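PDB 2H8O: geranyltranstransferase from Agrobacterium tumefaciens, which catalyses prenyl chain elongation as a geranyltranstransferase, joining geranyl diphosphate to isopentenyl diphosphate to give farnesyl diphosphate and release diphosphate. Local coordinates for the interface of chains A and B. Sequence-based numbering; all coordinates share one arbitrary frame. Chains: chain A/B, Geranyltranstransferase.

Contact 1: the interface of chains A and B. Residues chain A 127, 129, 148-149, 152; chain B 124, 127, 129-130, 152.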
loop_
_atom_site.group_PDB
_atom_site.type_symbol
_atom_site.label_atom_id
_atom_site.label_comp_id
_atom_site.label_asym_id
_atom_site.label_seq_id
_atom_site.Cartn_x
_atom_site.Cartn_y
_atom_site.Cartn_z
ATOM N N LEU A 127 6.876 -12.606 10.725
ATOM C CA LEU A 127 8.215 -12.140 11.095
ATOM C C LEU A 127 8.506 -12.314 12.597
ATOM O O LEU A 127 7.598 -12.257 13.433
ATOM C CB LEU A 127 8.397 -10.677 10.719
ATOM C CG LEU A 127 8.454 -10.350 9.225
ATOM C CD1 LEU A 127 8.256 -8.851 8.995
ATOM C CD2 LEU A 127 9.797 -10.792 8.625
ATOM N N ALA A 129 9.640 -10.342 14.749
ATOM C CA ALA A 129 9.200 -9.172 15.544
ATOM C C ALA A 129 7.710 -9.221 15.870
ATOM O O ALA A 129 7.236 -8.544 16.799
ATOM C CB ALA A 129 9.513 -7.864 14.801
ATOM N N GLU A 148 14.790 -11.988 6.329
ATOM C CA GLU A 148 13.829 -11.040 6.905
ATOM C C GLU A 148 13.664 -9.798 6.008
ATOM O O GLU A 148 12.549 -9.362 5.774
ATOM C CB GLU A 148 14.220 -10.626 8.328
ATOM C CG GLU A 148 13.964 -11.701 9.363
ATOM C CD GLU A 148 14.321 -11.265 10.766
ATOM O OE1 GLU A 148 14.055 -10.108 11.129
ATOM O OE2 GLU A 148 14.856 -12.107 11.509
ATOM N N ALA A 149 14.765 -9.230 5.503
ATOM C CA ALA A 149 14.693 -8.076 4.591
ATOM C C ALA A 149 13.791 -8.346 3.371
ATOM O O ALA A 149 12.925 -7.542 3.006
ATOM C CB ALA A 149 16.104 -7.701 4.115
ATOM N N ILE A 152 10.183 -8.528 4.401
ATOM C CA ILE A 152 9.622 -7.186 4.611
ATOM C C ILE A 152 9.261 -6.551 3.267
ATOM O O ILE A 152 8.147 -6.035 3.094
ATOM C CB ILE A 152 10.592 -6.284 5.412
ATOM C CG1 ILE A 152 10.698 -6.778 6.855
ATOM C CG2 ILE A 152 10.102 -4.846 5.409
ATOM C CD1 ILE A 152 11.960 -6.282 7.579
ATOM N N HIS B 124 10.728 1.418 7.364
ATOM C CA HIS B 124 11.138 0.038 7.108
ATOM C C HIS B 124 12.636 -0.088 6.855
ATOM O O HIS B 124 13.258 -1.019 7.340
ATOM C CB HIS B 124 10.374 -0.564 5.940
ATOM C CG HIS B 124 8.978 -1.034 6.249
ATOM N ND1 HIS B 124 8.307 -0.829 7.440
ATOM C CD2 HIS B 124 8.113 -1.683 5.448
ATOM C CE1 HIS B 124 7.084 -1.341 7.341
ATOM N NE2 HIS B 124 6.944 -1.866 6.143
ATOM N N LEU B 127 14.952 -0.454 9.871
ATOM C CA LEU B 127 14.867 -1.671 10.684
ATOM C C LEU B 127 16.188 -2.460 10.703
ATOM O O LEU B 127 16.960 -2.436 9.738
ATOM C CB LEU B 127 13.753 -2.576 10.180
ATOM C CG LEU B 127 12.318 -2.078 10.375
ATOM C CD1 LEU B 127 11.349 -2.879 9.503
ATOM C CD2 LEU B 127 11.902 -2.191 11.849
ATOM N N ALA B 129 16.820 -5.489 10.216
ATOM C CA ALA B 129 16.913 -6.451 9.094
ATOM C C ALA B 129 17.377 -5.789 7.801
ATOM O O ALA B 129 17.849 -6.464 6.870
ATOM C CB ALA B 129 15.558 -7.137 8.855
ATOM N N MET B 130 17.204 -4.469 7.729
ATOM C CA MET B 130 17.545 -3.699 6.543
ATOM C C MET B 130 18.794 -2.868 6.817
ATOM O O MET B 130 19.870 -3.465 6.943
ATOM C CB MET B 130 16.326 -2.894 6.113
ATOM C CG MET B 130 15.104 -3.791 5.833
ATOM S SD MET B 130 14.615 -3.889 4.084
ATOM C CE MET B 130 13.357 -2.674 4.225
ATOM N N ILE B 152 7.109 -1.818 11.914
ATOM C CA ILE B 152 6.633 -2.539 10.726
ATOM C C ILE B 152 5.206 -2.105 10.383
ATOM O O ILE B 152 4.910 -1.777 9.225
ATOM C CB ILE B 152 6.718 -4.072 10.920
ATOM C CG1 ILE B 152 8.180 -4.517 10.957
ATOM C CG2 ILE B 152 6.004 -4.790 9.788
ATOM C CD1 ILE B 152 8.384 -5.890 11.616
HETATM O O HOH W 1 17.519 -9.578 6.494
#

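Contact 2: the interface of chains A and B. Residues chain A 191-192, 196, 200, 216, 220; chain B 66-68, 70.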
loop_
_atom_site.group_PDB
_atom_site.type_symbol
_atom_site.label_atom_id
_atom_site.label_comp_id
_atom_site.label_asym_id
_atom_site.label_seq_id
_atom_site.Cartn_x
_atom_site.Cartn_y
_atom_site.Cartn_z
ATOM N N ILE A 191 -4.678 1.912 9.343
ATOM C CA ILE A 191 -4.689 2.322 10.766
ATOM C C ILE A 191 -6.047 2.057 11.425
ATOM O O ILE A 191 -6.108 1.673 12.616
ATOM C CB ILE A 191 -4.285 3.825 10.944
ATOM C CG1 ILE A 191 -4.337 4.260 12.424
ATOM C CG2 ILE A 191 -5.169 4.766 10.068
ATOM C CD1 ILE A 191 -3.397 3.498 13.295
ATOM N N GLY A 192 -7.120 2.289 10.684
ATOM C CA GLY A 192 -8.485 2.068 11.225
ATOM C C GLY A 192 -9.100 0.725 10.867
ATOM O O GLY A 192 -10.300 0.525 11.012
ATOM N N GLY A 196 -4.236 -1.614 12.150
ATOM C CA GLY A 196 -4.572 -1.149 13.497
ATOM C C GLY A 196 -4.985 -2.284 14.402
ATOM O O GLY A 196 -4.643 -2.309 15.598
ATOM N N LEU A 200 -3.495 -3.558 17.942
ATOM C CA LEU A 200 -4.293 -3.779 19.156
ATOM C C LEU A 200 -4.097 -5.195 19.676
ATOM O O LEU A 200 -4.083 -5.425 20.897
ATOM C CB LEU A 200 -5.773 -3.471 18.901
ATOM C CG LEU A 200 -6.090 -1.982 18.736
ATOM C CD1 LEU A 200 -7.533 -1.792 18.317
ATOM C CD2 LEU A 200 -5.807 -1.227 20.020
ATOM N N THR A 216 -13.570 -4.971 19.187
ATOM C CA THR A 216 -12.951 -3.959 18.320
ATOM C C THR A 216 -11.722 -4.499 17.601
ATOM O O THR A 216 -11.611 -4.357 16.372
ATOM C CB THR A 216 -12.611 -2.693 19.124
ATOM O OG1 THR A 216 -13.844 -2.104 19.572
ATOM C CG2 THR A 216 -11.797 -1.665 18.292
ATOM N N MET A 220 -11.322 -5.322 13.421
ATOM C CA MET A 220 -10.250 -4.706 12.642
ATOM C C MET A 220 -9.316 -5.763 12.039
ATOM O O MET A 220 -9.107 -5.785 10.823
ATOM C CB MET A 220 -9.467 -3.695 13.509
ATOM C CG MET A 220 -10.313 -2.513 13.997
ATOM S SD MET A 220 -9.511 -1.420 15.243
ATOM C CE MET A 220 -8.303 -0.548 14.219
ATOM N N GLU B 66 -13.446 3.579 9.064
ATOM C CA GLU B 66 -12.473 3.175 10.055
ATOM C C GLU B 66 -13.183 2.885 11.355
ATOM O O GLU B 66 -14.147 3.587 11.727
ATOM C CB GLU B 66 -11.467 4.300 10.311
ATOM C CG GLU B 66 -10.591 4.646 9.106
ATOM C CD GLU B 66 -9.611 5.788 9.362
ATOM O OE1 GLU B 66 -9.732 6.474 10.405
ATOM O OE2 GLU B 66 -8.694 5.991 8.527
ATOM N N ILE B 67 -12.687 1.901 12.084
ATOM C CA ILE B 67 -13.318 1.508 13.321
ATOM C C ILE B 67 -12.816 2.400 14.464
ATOM O O ILE B 67 -13.605 3.102 15.127
ATOM C CB ILE B 67 -13.115 0.014 13.557
ATOM C CG1 ILE B 67 -13.879 -0.756 12.465
ATOM C CG2 ILE B 67 -13.618 -0.397 14.915
ATOM C CD1 ILE B 67 -13.444 -2.163 12.287
ATOM N N THR B 68 -11.507 2.404 14.684
ATOM C CA THR B 68 -10.865 3.358 15.597
ATOM C C THR B 68 -9.417 3.485 15.165
ATOM O O THR B 68 -8.950 2.632 14.424
ATOM C CB THR B 68 -10.920 2.882 17.048
ATOM O OG1 THR B 68 -10.603 3.979 17.942
ATOM C CG2 THR B 68 -9.976 1.736 17.283
ATOM N N PRO B 70 -5.817 3.303 16.694
ATOM C CA PRO B 70 -5.058 3.051 17.923
ATOM C C PRO B 70 -3.974 4.068 18.141
ATOM O O PRO B 70 -3.203 4.376 17.234
ATOM C CB PRO B 70 -4.471 1.653 17.722
ATOM C CG PRO B 70 -5.341 1.019 16.699
ATOM C CD PRO B 70 -5.784 2.135 15.797
#

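Contact 3: the interface of chains A and B. Residues chain A 124, 130, 195, 198-199, 202; chain B 149, 152-153, 156.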
loop_
_atom_site.group_PDB
_atom_site.type_symbol
_atom_site.label_atom_id
_atom_site.label_comp_id
_atom_site.label_asym_id
_atom_site.label_seq_id
_atom_site.Cartn_x
_atom_site.Cartn_y
_atom_site.Cartn_z
ATOM N N HIS A 124 4.242 -10.375 6.760
ATOM C CA HIS A 124 4.716 -9.523 7.851
ATOM C C HIS A 124 4.405 -10.108 9.224
ATOM O O HIS A 124 5.240 -10.048 10.113
ATOM C CB HIS A 124 4.141 -8.121 7.755
ATOM C CG HIS A 124 4.804 -7.212 6.755
ATOM N ND1 HIS A 124 5.769 -7.593 5.841
ATOM C CD2 HIS A 124 4.573 -5.907 6.521
ATOM C CE1 HIS A 124 6.093 -6.542 5.092
ATOM N NE2 HIS A 124 5.382 -5.509 5.488
ATOM N N MET A 130 6.967 -9.992 15.077
ATOM C CA MET A 130 5.524 -10.103 15.223
ATOM C C MET A 130 5.174 -11.472 15.797
ATOM O O MET A 130 5.478 -11.701 16.974
ATOM C CB MET A 130 4.869 -9.787 13.885
ATOM C CG MET A 130 5.247 -8.384 13.368
ATOM S SD MET A 130 3.884 -7.179 13.371
ATOM C CE MET A 130 3.495 -7.408 11.675
ATOM N N ALA A 195 -4.348 -3.273 9.914
ATOM C CA ALA A 195 -3.049 -2.953 10.522
ATOM C C ALA A 195 -3.228 -2.458 11.951
ATOM O O ALA A 195 -2.484 -2.829 12.862
ATOM C CB ALA A 195 -2.246 -1.932 9.680
ATOM N N GLN A 198 -3.974 -5.361 14.181
ATOM C CA GLN A 198 -2.770 -6.105 14.527
ATOM C C GLN A 198 -2.042 -5.398 15.650
ATOM O O GLN A 198 -1.574 -6.042 16.583
ATOM C CB GLN A 198 -1.843 -6.247 13.335
ATOM C CG GLN A 198 -2.438 -6.982 12.190
ATOM C CD GLN A 198 -1.534 -6.974 10.995
ATOM O OE1 GLN A 198 -1.674 -6.156 10.079
ATOM N NE2 GLN A 198 -0.565 -7.878 11.001
ATOM N N ALA A 199 -1.991 -4.068 15.589
ATOM C CA ALA A 199 -1.404 -3.302 16.690
ATOM C C ALA A 199 -2.164 -3.538 18.007
ATOM O O ALA A 199 -1.546 -3.678 19.065
ATOM C CB ALA A 199 -1.363 -1.836 16.364
ATOM N N LEU A 202 -1.338 -7.157 19.376
ATOM C CA LEU A 202 -0.040 -7.253 20.022
ATOM C C LEU A 202 -0.051 -6.560 21.389
ATOM O O LEU A 202 0.556 -7.055 22.348
ATOM C CB LEU A 202 1.041 -6.654 19.119
ATOM C CG LEU A 202 1.368 -7.462 17.868
ATOM C CD1 LEU A 202 2.243 -6.637 16.922
ATOM C CD2 LEU A 202 2.064 -8.766 18.231
ATOM N N ALA B 149 7.902 -4.331 15.883
ATOM C CA ALA B 149 6.530 -4.621 15.433
ATOM C C ALA B 149 5.749 -3.344 15.065
ATOM O O ALA B 149 5.111 -3.248 14.010
ATOM C CB ALA B 149 5.775 -5.389 16.529
ATOM N N ILE B 152 7.109 -1.818 11.914
ATOM C CA ILE B 152 6.633 -2.539 10.726
ATOM C C ILE B 152 5.206 -2.105 10.383
ATOM O O ILE B 152 4.910 -1.777 9.225
ATOM C CB ILE B 152 6.718 -4.072 10.920
ATOM C CG1 ILE B 152 8.180 -4.517 10.957
ATOM C CG2 ILE B 152 6.004 -4.790 9.788
ATOM C CD1 ILE B 152 8.384 -5.890 11.616
ATOM N N LEU B 153 4.342 -2.086 11.397
ATOM C CA LEU B 153 2.939 -1.749 11.214
ATOM C C LEU B 153 2.762 -0.264 10.864
ATOM O O LEU B 153 1.875 0.080 10.095
ATOM C CB LEU B 153 2.132 -2.123 12.456
ATOM C CG LEU B 153 2.025 -3.631 12.656
ATOM C CD1 LEU B 153 1.406 -3.863 14.045
ATOM C CD2 LEU B 153 1.209 -4.292 11.537
ATOM N N ASP B 156 3.624 0.010 7.252
ATOM C CA ASP B 156 2.541 -0.632 6.498
ATOM C C ASP B 156 1.334 0.315 6.420
ATOM O O ASP B 156 0.677 0.468 5.385
ATOM C CB ASP B 156 2.110 -1.962 7.155
ATOM C CG ASP B 156 3.140 -3.065 6.993
ATOM O OD1 ASP B 156 4.107 -2.880 6.218
ATOM O OD2 ASP B 156 2.997 -4.132 7.674
HETATM O O HOH W 2 0.388 -5.071 8.383
#

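Contact 1: the interface of chains A and B
With CG1 of A:Ile152 anti to its carbonyl carbon (chi1 -69°) and CD1 extended beyond it (chi2 160°), the side chain forks toward chain B: the long branch runs to B:Leu127 and B:Ala129, while CG2, anti to the backbone N, points at B:His124. A beta-branched residue suits this spot because its two branches leave CB in different directions and so reach separate neighbours. CG2 lies 3.7 Å from the edge of the B:His124 imidazole modelled as CD2, the two side chains crossing obliquely. CD1 packs 3.9 Å from B:Ala129 CB and 4.0 Å from B:Leu127 CD1. The methyl of B:Ala129 also meets A:Glu148 CB at 3.8 Å, an approach to which a small residue is suited. B:Met130, bent at chi2 and chi3, folds its flexible end inward and brings CE to CG2 of the same isoleucine. Two-fold symmetry repeats the theme, B:Ile152 CD1 standing 3.9 Å from A:Ala129 CB. Leucine, alanine and methionine here belong to the loop of the first aspartate-rich motif, DDXXXXD, so the packing adjoins the catalytic region. Polar linkage comes through water 1, which bridges A:Ala149 N (2.9 Å) and the carbonyl O of B:Ala129 (3.2 Å).

Contact 2: the interface of chains A and B
At the apolar centre A:Met220 of helix 211-237 lies against the B:Ile67 to B:Pro70 stretch. Its CG passes B:Ile67 CD1 at 3.6 Å, the two side chains lying antiparallel, side by side. The sulfur SD then meets B:Thr68 CG2 at 3.8 Å, the threonine set roughly perpendicular to it. Beyond the sulfur the chain turns (chi3 73°) and carries CE toward B:Pro70 CD, tip to tip. Methionine suits this place because its unbranched, pliable chain can follow B:Ile67, B:Thr68 and B:Pro70 in turn. B:Thr68 has OG1 anti to its backbone N (chi1 -165°), which puts CG2 between N and the carbonyl carbon and turns that methyl to both A:Met220 and A:Thr216 CG2. The rigid ring of B:Pro70 enters between A:Leu200, whose CG is 3.7 Å from the ring CG, and A:Ile191, whose CD1 is 3.7 Å from the ring CD. Glycine at A:Gly196 lets the ring approach the helix 194-206 backbone. Toward the rim, B:Ile67 N donates to A:Gly192 O at 3.0 Å, joining the two backbones. B:Glu66 lays its aliphatic CB beside A:Gly192 CA, where a side chain is absent. The site thus docks the segment leading into helix 71-82 of one subunit onto its partner, probably helping to join the homodimer typical of this family.

Contact 3: the interface of chains A and B
B:Leu153 forms the apolar centre, its forked end set among A:Met130, A:Gln198, A:Ala199 and A:Leu202. CG stands anti to the carbonyl carbon (chi1 -69°), which directs both methyls away from helix 148-167 into chain A. CD1 reaches A:Ala199 CA at 3.9 Å, an approach eased by alanine's small side chain, and also nears A:Leu202 CD1. CD2 meets A:Met130 CE at 3.9 Å and the amide end of A:Gln198, with OE1 at 3.7 Å. Leucine suits the centre because its two methyls diverge toward different neighbours. One turn earlier, B:Ala149 CB touches A:Leu202 CD1 at 3.8 Å. Outward from this core, A:Gln198 turns polar: its carbonyl OE1 and B:Asp156 OD2 each lie 2.9 Å from water 2, which bridges the subunits. The same carboxylate meets A:His124 tip to tip, ring and carboxylate planes 15° apart. A:His124 NE2 lies 3.0 Å from B:Asp156 OD1, but obliquely, and CD2 comes too near OD2; the ring may be better turned over, with ND1 toward the carboxylate, so a histidine-aspartate hydrogen bond is plausible but its atoms are doubtful. By seating helix 148-167 against helix 194-206 and the neighbouring motif loop, the site probably helps hold the dimer together beside the catalytic region.

The three contacts run in sequence along one two-fold symmetric interface. Between the centres of their C-alpha atoms, contacts 1 and 3 are about 11 Å apart, contacts 2 and 3 about 12 Å, and contacts 1 and 2 about 23 Å, which places contact 3 between the others. Contacts 1 and 3 share B:Ile152; contact 1 uses helix 148-167 of both chains and contact 3 that of chain B. Contacts 2 and 3 both use helix 194-206 of chain A. Because symmetry repeats every contact with the chains exchanged, the copies probably set helix 148-167 and the aspartate-rich loop of each subunit against the other.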